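Local coordinates for protein geranyltranstransferase (Stenotrophomonas maltophilia, PDB 7LBJ) that probably condenses isoprenoid diphosphates head to tail into longer prenyl diphosphates such as farnesyl diphosphate, with magnesium as cofactor, at residues R273-L278 / A287-A292; S88-D93 / A116-A121; T253-A256 / G262-A265; A140-A145 / A199-A204. All blocks are in the same frame, centred on the assembly; numbering follows the deposited sequence.

Contact 1. Residues R273-L278 / A287-A292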
loop_
_atom_site.group_PDB
_atom_site.type_symbol
_atom_site.label_atom_id
_atom_site.label_comp_id
_atom_site.label_asym_id
_atom_site.label_seq_id
_atom_site.Cartn_x
_atom_site.Cartn_y
_atom_site.Cartn_z
ATOM N N ARG A 273 17.787 -29.296 -1.194
ATOM C CA ARG A 273 16.561 -29.225 -1.977
ATOM C C ARG A 273 16.638 -28.101 -3.006
ATOM O O ARG A 273 16.308 -28.293 -4.179
ATOM C CB ARG A 273 15.358 -29.014 -1.055
ATOM C CG ARG A 273 14.035 -29.286 -1.754
ATOM C CD ARG A 273 12.907 -28.573 -1.031
ATOM N NE ARG A 273 12.765 -29.053 0.343
ATOM C CZ ARG A 273 11.825 -28.631 1.179
ATOM N NH1 ARG A 273 10.901 -27.748 0.798
ATOM N NH2 ARG A 273 11.813 -29.097 2.426
ATOM N N MET A 274 17.096 -26.923 -2.584
ATOM C CA MET A 274 17.188 -25.797 -3.510
ATOM C C MET A 274 18.088 -26.132 -4.691
ATOM O O MET A 274 17.723 -25.886 -5.845
ATOM C CB MET A 274 17.679 -24.542 -2.778
ATOM C CG MET A 274 16.601 -23.935 -1.893
ATOM S SD MET A 274 17.113 -22.377 -1.146
ATOM C CE MET A 274 18.427 -22.968 -0.054
ATOM N N GLN A 275 19.265 -26.716 -4.428
ATOM C CA GLN A 275 20.167 -27.029 -5.531
ATOM C C GLN A 275 19.572 -28.086 -6.462
ATOM O O GLN A 275 19.714 -27.981 -7.685
ATOM C CB GLN A 275 21.529 -27.455 -4.994
ATOM C CG GLN A 275 22.256 -26.328 -4.200
ATOM C CD GLN A 275 22.477 -25.019 -4.986
ATOM O OE1 GLN A 275 22.823 -25.034 -6.172
ATOM N NE2 GLN A 275 22.294 -23.879 -4.308
ATOM N N SER A 276 18.876 -29.094 -5.912
ATOM C CA SER A 276 18.276 -30.131 -6.760
ATOM C C SER A 276 17.214 -29.569 -7.705
ATOM O O SER A 276 17.016 -30.108 -8.807
ATOM C CB SER A 276 17.641 -31.225 -5.894
ATOM O OG SER A 276 16.395 -30.751 -5.364
ATOM N N ILE A 277 16.485 -28.536 -7.276
ATOM C CA ILE A 277 15.404 -27.995 -8.108
ATOM C C ILE A 277 15.973 -27.346 -9.356
ATOM O O ILE A 277 15.371 -27.419 -10.435
ATOM C CB ILE A 277 14.532 -27.007 -7.310
ATOM C CG1 ILE A 277 13.811 -27.738 -6.176
ATOM C CG2 ILE A 277 13.470 -26.316 -8.222
ATOM C CD1 ILE A 277 13.311 -26.800 -5.081
ATOM N N LEU A 278 17.150 -26.724 -9.241
ATOM C CA LEU A 278 17.765 -26.023 -10.362
ATOM C C LEU A 278 18.801 -26.860 -11.100
ATOM O O LEU A 278 19.521 -26.322 -11.950
ATOM C CB LEU A 278 18.428 -24.726 -9.882
ATOM C CG LEU A 278 17.562 -23.720 -9.128
ATOM C CD1 LEU A 278 18.331 -22.424 -8.852
ATOM C CD2 LEU A 278 16.264 -23.437 -9.893
ATOM N N ALA A 287 23.356 -17.435 -10.637
ATOM C CA ALA A 287 23.006 -16.354 -9.721
ATOM C C ALA A 287 21.966 -16.822 -8.703
ATOM O O ALA A 287 22.130 -16.614 -7.493
ATOM C CB ALA A 287 22.503 -15.135 -10.497
ATOM N N LEU A 288 20.899 -17.473 -9.166
ATOM C CA LEU A 288 19.926 -18.016 -8.219
ATOM C C LEU A 288 20.585 -19.026 -7.287
ATOM O O LEU A 288 20.318 -19.032 -6.079
ATOM C CB LEU A 288 18.754 -18.670 -8.954
ATOM C CG LEU A 288 17.616 -17.776 -9.430
ATOM C CD1 LEU A 288 16.570 -18.627 -10.124
ATOM C CD2 LEU A 288 16.993 -17.028 -8.253
ATOM N N ARG A 289 21.461 -19.878 -7.830
ATOM C CA ARG A 289 22.122 -20.874 -6.991
ATOM C C ARG A 289 22.911 -20.202 -5.885
ATOM O O ARG A 289 22.945 -20.692 -4.751
ATOM C CB ARG A 289 23.049 -21.754 -7.822
ATOM C CG ARG A 289 22.353 -22.822 -8.649
ATOM C CD ARG A 289 23.390 -23.512 -9.559
ATOM N NE ARG A 289 22.749 -24.487 -10.432
ATOM C CZ ARG A 289 22.822 -24.491 -11.756
ATOM N NH1 ARG A 289 23.597 -23.639 -12.417
ATOM N NH2 ARG A 289 22.119 -25.389 -12.437
ATOM N N ALA A 290 23.533 -19.059 -6.191
ATOM C CA ALA A 290 24.362 -18.390 -5.201
ATOM C C ALA A 290 23.533 -17.665 -4.158
ATOM O O ALA A 290 24.000 -17.491 -3.024
ATOM C CB ALA A 290 25.339 -17.421 -5.885
ATOM N N LEU A 291 22.323 -17.220 -4.512
ATOM C CA LEU A 291 21.432 -16.669 -3.494
ATOM C C LEU A 291 20.987 -17.754 -2.524
ATOM O O LEU A 291 20.866 -17.509 -1.321
ATOM C CB LEU A 291 20.217 -15.989 -4.142
ATOM C CG LEU A 291 20.538 -14.759 -4.989
ATOM C CD1 LEU A 291 19.308 -14.261 -5.753
ATOM C CD2 LEU A 291 21.114 -13.645 -4.115
ATOM N N ALA A 292 20.768 -18.970 -3.029
ATOM C CA ALA A 292 20.458 -20.091 -2.151
ATOM C C ALA A 292 21.608 -20.358 -1.185
ATOM O O ALA A 292 21.394 -20.553 0.016
ATOM C CB ALA A 292 20.142 -21.336 -2.984
HETATM O O HOH W 1 21.621 -26.692 -9.208
#

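Contact 2. Residues S88-D93 / A116-A121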
loop_
_atom_site.group_PDB
_atom_site.type_symbol
_atom_site.label_atom_id
_atom_site.label_comp_id
_atom_site.label_asym_id
_atom_site.label_seq_id
_atom_site.Cartn_x
_atom_site.Cartn_y
_atom_site.Cartn_z
ATOM N N SER A 88 7.811 -2.481 5.641
ATOM C CA SER A 88 7.378 -3.389 6.699
ATOM C C SER A 88 8.292 -3.283 7.906
ATOM O O SER A 88 7.840 -3.406 9.048
ATOM C CB SER A 88 7.349 -4.834 6.196
ATOM O OG SER A 88 8.676 -5.334 6.031
ATOM N N LEU A 89 9.579 -3.026 7.668
ATOM C CA LEU A 89 10.522 -2.911 8.776
ATOM C C LEU A 89 10.336 -1.605 9.535
ATOM O O LEU A 89 10.503 -1.574 10.756
ATOM C CB LEU A 89 11.955 -3.018 8.260
ATOM C CG LEU A 89 12.333 -4.329 7.577
ATOM C CD1 LEU A 89 13.811 -4.320 7.142
ATOM C CD2 LEU A 89 12.044 -5.502 8.487
ATOM N N VAL A 90 10.017 -0.513 8.821
ATOM C CA VAL A 90 9.747 0.760 9.485
ATOM C C VAL A 90 8.600 0.603 10.463
ATOM O O VAL A 90 8.664 1.079 11.605
ATOM C CB VAL A 90 9.448 1.862 8.451
ATOM C CG1 VAL A 90 8.951 3.130 9.159
ATOM C CG2 VAL A 90 10.685 2.168 7.673
ATOM N N HIS A 91 7.531 -0.078 10.038
ATOM C CA HIS A 91 6.411 -0.296 10.949
ATOM C C HIS A 91 6.748 -1.330 12.025
ATOM O O HIS A 91 6.419 -1.123 13.200
ATOM C CB HIS A 91 5.167 -0.701 10.151
ATOM C CG HIS A 91 4.550 0.443 9.416
ATOM N ND1 HIS A 91 3.375 0.327 8.700
ATOM C CD2 HIS A 91 4.960 1.730 9.267
ATOM C CE1 HIS A 91 3.084 1.500 8.154
ATOM N NE2 HIS A 91 4.019 2.371 8.496
ATOM N N ASP A 92 7.414 -2.432 11.651
ATOM C CA ASP A 92 7.826 -3.446 12.630
ATOM C C ASP A 92 8.620 -2.847 13.788
ATOM O O ASP A 92 8.495 -3.301 14.931
ATOM C CB ASP A 92 8.682 -4.534 11.964
ATOM C CG ASP A 92 7.855 -5.603 11.269
ATOM O OD1 ASP A 92 6.604 -5.533 11.333
ATOM O OD2 ASP A 92 8.467 -6.515 10.655
ATOM N N ASP A 93 9.478 -1.861 13.508
ATOM C CA ASP A 93 10.361 -1.334 14.546
ATOM C C ASP A 93 9.637 -0.460 15.552
ATOM O O ASP A 93 10.214 -0.155 16.603
ATOM C CB ASP A 93 11.498 -0.513 13.931
ATOM C CG ASP A 93 12.534 -1.370 13.238
ATOM O OD1 ASP A 93 12.652 -2.561 13.607
ATOM O OD2 ASP A 93 13.224 -0.860 12.323
ATOM N N ALA A 116 5.198 9.465 14.152
ATOM C CA ALA A 116 4.246 9.846 13.105
ATOM C C ALA A 116 4.916 9.834 11.738
ATOM O O ALA A 116 4.350 9.337 10.753
ATOM C CB ALA A 116 3.656 11.233 13.392
ATOM N N THR A 117 6.119 10.408 11.661
ATOM C CA THR A 117 6.883 10.396 10.419
ATOM C C THR A 117 7.159 8.970 9.954
ATOM O O THR A 117 7.080 8.674 8.760
ATOM C CB THR A 117 8.196 11.158 10.619
ATOM O OG1 THR A 117 7.911 12.509 10.994
ATOM C CG2 THR A 117 9.014 11.138 9.343
ATOM N N ALA A 118 7.479 8.068 10.889
ATOM C CA ALA A 118 7.761 6.689 10.507
ATOM C C ALA A 118 6.507 5.992 9.988
ATOM O O ALA A 118 6.561 5.241 9.007
ATOM C CB ALA A 118 8.353 5.919 11.705
ATOM N N ILE A 119 5.372 6.207 10.646
ATOM C CA ILE A 119 4.127 5.610 10.177
ATOM C C ILE A 119 3.856 6.039 8.740
ATOM O O ILE A 119 3.628 5.208 7.850
ATOM C CB ILE A 119 2.971 5.999 11.114
ATOM C CG1 ILE A 119 3.113 5.277 12.466
ATOM C CG2 ILE A 119 1.620 5.695 10.461
ATOM C CD1 ILE A 119 2.285 5.927 13.581
ATOM N N LEU A 120 3.911 7.353 8.493
ATOM C CA LEU A 120 3.602 7.877 7.165
ATOM C C LEU A 120 4.660 7.491 6.139
ATOM O O LEU A 120 4.334 7.253 4.972
ATOM C CB LEU A 120 3.462 9.397 7.230
ATOM C CG LEU A 120 2.213 9.864 7.949
ATOM C CD1 LEU A 120 2.254 11.386 8.054
ATOM C CD2 LEU A 120 0.947 9.387 7.205
ATOM N N ALA A 121 5.938 7.467 6.528
ATOM C CA ALA A 121 6.965 7.028 5.581
ATOM C C ALA A 121 6.745 5.574 5.169
ATOM O O ALA A 121 6.876 5.222 3.995
ATOM C CB ALA A 121 8.364 7.212 6.189
#

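Contact 3. Residues T253-A256 / G262-A265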
loop_
_atom_site.group_PDB
_atom_site.type_symbol
_atom_site.label_atom_id
_atom_site.label_comp_id
_atom_site.label_asym_id
_atom_site.label_seq_id
_atom_site.Cartn_x
_atom_site.Cartn_y
_atom_site.Cartn_z
ATOM N N THR A 253 11.440 -20.944 18.300
ATOM C CA THR A 253 12.407 -20.914 17.212
ATOM C C THR A 253 12.649 -22.341 16.750
ATOM O O THR A 253 12.341 -23.305 17.461
ATOM C CB THR A 253 13.755 -20.324 17.635
ATOM O OG1 THR A 253 14.391 -21.228 18.551
ATOM C CG2 THR A 253 13.571 -18.977 18.311
ATOM N N PHE A 254 13.248 -22.471 15.576
ATOM C CA PHE A 254 13.494 -23.822 15.099
ATOM C C PHE A 254 14.516 -24.552 15.968
ATOM O O PHE A 254 14.301 -25.733 16.262
ATOM C CB PHE A 254 13.889 -23.797 13.616
ATOM C CG PHE A 254 12.748 -23.408 12.713
ATOM C CD1 PHE A 254 11.726 -24.307 12.447
ATOM C CD2 PHE A 254 12.664 -22.131 12.193
ATOM C CE1 PHE A 254 10.654 -23.959 11.646
ATOM C CE2 PHE A 254 11.588 -21.766 11.389
ATOM C CZ PHE A 254 10.587 -22.682 11.108
ATOM N N PRO A 255 15.611 -23.929 16.430
ATOM C CA PRO A 255 16.495 -24.682 17.344
ATOM C C PRO A 255 15.833 -25.024 18.664
ATOM O O PRO A 255 16.150 -26.069 19.245
ATOM C CB PRO A 255 17.694 -23.748 17.550
ATOM C CG PRO A 255 17.675 -22.846 16.339
ATOM C CD PRO A 255 16.221 -22.651 16.020
ATOM N N ALA A 256 14.927 -24.184 19.172
ATOM C CA ALA A 256 14.303 -24.520 20.448
ATOM C C ALA A 256 13.357 -25.699 20.292
ATOM O O ALA A 256 13.291 -26.571 21.166
ATOM C CB ALA A 256 13.564 -23.314 21.026
ATOM N N GLY A 262 18.875 -30.625 15.189
ATOM C CA GLY A 262 17.727 -30.822 14.315
ATOM C C GLY A 262 17.516 -29.661 13.360
ATOM O O GLY A 262 17.175 -29.861 12.190
ATOM N N ALA A 263 17.728 -28.433 13.841
ATOM C CA ALA A 263 17.562 -27.264 12.981
ATOM C C ALA A 263 18.667 -27.198 11.933
ATOM O O ALA A 263 18.428 -26.779 10.795
ATOM C CB ALA A 263 17.549 -25.982 13.821
ATOM N N LYS A 264 19.891 -27.594 12.301
ATOM C CA LYS A 264 20.964 -27.639 11.311
ATOM C C LYS A 264 20.662 -28.670 10.230
ATOM O O LYS A 264 20.892 -28.422 9.040
ATOM C CB LYS A 264 22.304 -27.931 11.991
ATOM C CG LYS A 264 22.888 -26.731 12.741
ATOM C CD LYS A 264 24.222 -27.099 13.403
ATOM C CE LYS A 264 24.858 -25.895 14.074
ATOM N NZ LYS A 264 26.067 -26.281 14.874
ATOM N N ALA A 265 20.094 -29.814 10.621
ATOM C CA ALA A 265 19.683 -30.806 9.636
ATOM C C ALA A 265 18.569 -30.265 8.747
ATOM O O ALA A 265 18.564 -30.511 7.534
ATOM C CB ALA A 265 19.240 -32.099 10.334
#

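Contact 4. Residues A140-A145 / A199-A204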
loop_
_atom_site.group_PDB
_atom_site.type_symbol
_atom_site.label_atom_id
_atom_site.label_comp_id
_atom_site.label_asym_id
_atom_site.label_seq_id
_atom_site.Cartn_x
_atom_site.Cartn_y
_atom_site.Cartn_z
ATOM N N ALA A 140 0.854 -3.687 -20.420
ATOM C CA ALA A 140 -0.085 -3.578 -19.310
ATOM C C ALA A 140 -0.376 -4.942 -18.685
ATOM O O ALA A 140 -0.505 -5.047 -17.458
ATOM C CB ALA A 140 -1.384 -2.913 -19.781
ATOM N N THR A 141 -0.477 -6.003 -19.503
ATOM C CA THR A 141 -0.766 -7.330 -18.945
ATOM C C THR A 141 0.338 -7.783 -18.000
ATOM O O THR A 141 0.069 -8.420 -16.973
ATOM C CB THR A 141 -0.946 -8.373 -20.054
ATOM O OG1 THR A 141 0.211 -8.384 -20.908
ATOM C CG2 THR A 141 -2.200 -8.103 -20.875
ATOM N N LEU A 142 1.590 -7.458 -18.328
ATOM C CA LEU A 142 2.692 -7.806 -17.440
ATOM C C LEU A 142 2.665 -6.965 -16.169
ATOM O O LEU A 142 2.885 -7.489 -15.073
ATOM C CB LEU A 142 4.031 -7.662 -18.179
ATOM C CG LEU A 142 5.297 -7.913 -17.339
ATOM C CD1 LEU A 142 5.223 -9.303 -16.700
ATOM C CD2 LEU A 142 6.590 -7.764 -18.176
ATOM N N ARG A 143 2.404 -5.658 -16.279
ATOM C CA ARG A 143 2.336 -4.855 -15.061
ATOM C C ARG A 143 1.231 -5.354 -14.150
ATOM O O ARG A 143 1.413 -5.427 -12.931
ATOM C CB ARG A 143 2.100 -3.377 -15.388
ATOM C CG ARG A 143 3.309 -2.660 -16.001
ATOM C CD ARG A 143 2.916 -1.212 -16.327
ATOM N NE ARG A 143 2.537 -1.050 -17.728
ATOM C CZ ARG A 143 2.100 0.087 -18.260
ATOM N NH1 ARG A 143 1.840 1.150 -17.512
ATOM N NH2 ARG A 143 1.936 0.165 -19.579
ATOM N N VAL A 144 0.074 -5.704 -14.726
ATOM C CA VAL A 144 -1.035 -6.214 -13.917
ATOM C C VAL A 144 -0.646 -7.513 -13.227
ATOM O O VAL A 144 -0.940 -7.712 -12.041
ATOM C CB VAL A 144 -2.298 -6.388 -14.784
ATOM C CG1 VAL A 144 -3.269 -7.372 -14.149
ATOM C CG2 VAL A 144 -2.960 -5.040 -15.004
ATOM N N ALA A 145 0.028 -8.416 -13.944
ATOM C CA ALA A 145 0.421 -9.684 -13.333
ATOM C C ALA A 145 1.413 -9.465 -12.192
ATOM O O ALA A 145 1.360 -10.162 -11.167
ATOM C CB ALA A 145 1.027 -10.620 -14.388
ATOM N N ALA A 199 10.594 -13.800 -13.048
ATOM C CA ALA A 199 10.317 -14.786 -14.083
ATOM C C ALA A 199 9.193 -14.318 -14.995
ATOM O O ALA A 199 9.237 -14.559 -16.206
ATOM C CB ALA A 199 9.971 -16.136 -13.450
ATOM N N LEU A 200 8.177 -13.641 -14.432
ATOM C CA LEU A 200 7.142 -13.057 -15.285
ATOM C C LEU A 200 7.743 -12.050 -16.257
ATOM O O LEU A 200 7.380 -12.022 -17.439
ATOM C CB LEU A 200 6.069 -12.383 -14.438
ATOM C CG LEU A 200 5.107 -13.317 -13.721
ATOM C CD1 LEU A 200 4.238 -12.494 -12.777
ATOM C CD2 LEU A 200 4.251 -14.042 -14.750
ATOM N N CYS A 201 8.667 -11.211 -15.780
ATOM C CA CYS A 201 9.274 -10.246 -16.694
ATOM C C CYS A 201 10.126 -10.957 -17.740
ATOM O O CYS A 201 10.312 -10.437 -18.848
ATOM C CB CYS A 201 10.095 -9.216 -15.919
ATOM S SG CYS A 201 9.119 -8.101 -14.892
ATOM N N GLY A 202 10.649 -12.136 -17.404
ATOM C CA GLY A 202 11.330 -13.017 -18.330
ATOM C C GLY A 202 10.415 -13.811 -19.238
ATOM O O GLY A 202 10.897 -14.603 -20.053
ATOM N N GLN A 203 9.099 -13.621 -19.105
ATOM C CA GLN A 203 8.087 -14.285 -19.925
ATOM C C GLN A 203 8.068 -15.793 -19.697
ATOM O O GLN A 203 7.788 -16.568 -20.615
ATOM C CB GLN A 203 8.268 -13.951 -21.412
ATOM C CG GLN A 203 8.368 -12.449 -21.624
ATOM C CD GLN A 203 8.487 -12.025 -23.072
ATOM O OE1 GLN A 203 7.938 -12.654 -23.971
ATOM N NE2 GLN A 203 9.186 -10.929 -23.296
ATOM N N ALA A 204 8.342 -16.214 -18.467
ATOM C CA ALA A 204 8.263 -17.629 -18.121
ATOM C C ALA A 204 6.836 -18.142 -18.243
ATOM O O ALA A 204 5.874 -17.409 -18.002
ATOM C CB ALA A 204 8.738 -17.845 -16.685
#

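Contact 1. Residues R273-L278 / A287-A292
Met274 and Gln275 face Ala292 and Arg289 across two nearly antiparallel helical segments, whose axes stand 9.9 Å apart at an angle of 172°. Gln275 is bent at chi2 (-57°), which swings its amide across to the partner helix: NE2 donates to Arg289 O at 3.3 Å, a long bond close to the amide plane, while OE1 rests against Arg289 CG at 3.4 Å. The two residues form the outer seam of a helical hairpin, in which helix 260-277 turns back through a short connection into helix 286-297 within the all-helical prenyl synthase fold. Arg289 reaches the other way along that seam. Its chain is extended from CG to NE, and NH2 gives a 2.8 Å bond to Leu278 O, approached from above the carbonyl plane. Water 1 joins Arg289 NE to Gln275 O at the guanidinium edge. NH1 forms a salt bridge with Asp286, and the guanidinium also bonds Tyr281 O and Gly282 O of the connection; a positive group here would probably suit the helix dipole. Beneath this polar seam, Leu278 CD1 meets Leu288 CB at 3.8 Å, and Met274 SD lies 3.7 Å from Ala292 CB, with Phe215 of helix 206-233 touching Met274 and Leu278.

Contact 2. Residues S88-D93 / A116-A121
His91 NE2 donates to Ile119 O over 2.9 Å, and the bond is well formed at both ends: the N-H...O angle is 166°, the oxygen lies in the ring plane, and the nitrogen meets a lone pair in the carbonyl plane. The imidazole therefore comes edge-on to the backbone of the facing helix, with CD2 of the same edge 3.9 Å from Ala118 O. With CG anti to the carbonyl carbon (chi1 -74°), the ring leans across the gap, although its CB does not head there directly. Beside it, Val90 sends one methyl inward. Its CG1, anti to the backbone N, comes within 3.2 Å of Ala118 O and 3.8 Å of Ala118 CB, a close contact with the carbonyl and methyl of that residue.

The segments cross at -150°, roughly antiparallel, with axes 8.8 Å apart. They join helix 75-92 to helix 115-134. Asp92 and Asp93 follow His91 directly and with Asp98 match the DDxxxxD first aspartate-rich motif of the family, where relatives hold magnesium and the substrate diphosphate. The dimer interface lies alongside, for His91 also packs on Ile119 of the second subunit; Tyr87 of the same chain meets the ring edge-to-face.

The other ring nitrogen, ND1, is hydrogen-bonded to Asp123 OD2 of the second subunit. With a backbone carbonyl on NE2 and a carboxylate on ND1, the buried ring is fixed in rotation from both ends, and the pairing is consistent with an imidazolium stabilised by that aspartate.

Contact 3. Residues T253-A256 / G262-A265
A tight helical corner, where the short helix 254-258 gives way to helix 260-277, is closed by Ala263 pressing its methyl onto the first turn at Phe254 and Pro255. Ala263 directs CB toward that turn, touching backbone as much as side chain: CB lies 3.8 Å from Pro255 N, 4.0 Å from Phe254 C and 4.0 Å from Pro255 CG. The alpha carbons of Pro255 and Ala263 are 5.2 Å apart, with only the Ala263 methyl interposed. Pro255 sits in the first turn of its helix, where a residue without an N-H costs no helical hydrogen bond. Thr253 occupies the N-cap. Its OG1 lies beside both the backbone N and the carbonyl carbon (chi1 68°) and accepts from Ala256 N at 3.1 Å. The corner also borders the second aspartate-rich region expected of a prenyl synthase, for Phe254 N donates to OD2 of Asp228, in the DDxxD sequence of helix 206-233; in relatives that motif helps hold magnesium and diphosphate. Phe254 CB meets Ala263 CB at 4.3 Å, but the ring turns away from the corner and packs among Leu221 and Val225 of helix 206-233 and Leu176, Leu179 and Thr180 of helix 176-201.

Contact 4. Residues A140-A145 / A199-A204
Leu142 holds CG anti to its own backbone nitrogen (chi1 176°) and then bends at chi2 (56°), so that its two methyls fork over the end of the facing helix at Leu200 and Cys201. CD1 takes the Leu200 side, 3.5 Å from Leu200 O and 3.9 Å from Leu200 CB. CD2 takes the other, resting 3.9 Å from Cys201 CA and 4.2 Å from Cys201 SG. Leu200 answers in the reverse direction. Its CG stands anti to the carbonyl carbon, and the chain runs on extended, which lays CD1 along the other helix, 4.0 Å from Ala145 O and 4.1 Å from Ala145 CB. Leu142 and Ala145, one turn apart, both touch Leu200, the methyls meeting carbon atoms, the Cys201 sulfur and two backbone carbonyl oxygens by van der Waals contact.

Leu200 O, which CD1 touches, has a hydrogen-bond partner in the closing turn. Helix 176-201 ends here in a Schellman motif: Gln203, with a positive phi of 65°, donates its N-H to Leu200 O at 2.9 Å, and Ala204 N bonds back to Ala199 O. The leucine methyl consequently lies over a helix terminus whose carbonyl is already engaged.

Around the contact, Leu200 also touches Thr149 further along helix 140-154 and Leu209 of helix 206-233, while Cys201 packs on Cys146. A different face of the same opening turns of helix 140-154 meets the second subunit: Ala140, Thr141, Arg143 and Val144 pack against residues of that helix in the other copy, linking the end of helix 176-201 to the dimer interface.

How the contacts relate
The four contacts illustrate how one all-helical fold is closed at separate points, each pair of segments being distinct and none touching another. Contacts 1 and 3 share helix 260-277, its two ends engaging different partners, with centres 21 Å apart. Contacts 2 and 4 both border the second subunit and use consecutive helices, 115-134 and 140-154, yet their centres are 30 Å apart. Contact 2 carries residues of the first aspartate-rich motif, whereas contact 3 lies beside the second, so these two, 31 Å between centres, probably flank the magnesium-dependent active site. Contacts 1 and 4, with nearest atoms about 8 Å apart, lie away from those motifs; contacts 3 and 4 are the most widely separated, at 37 Å.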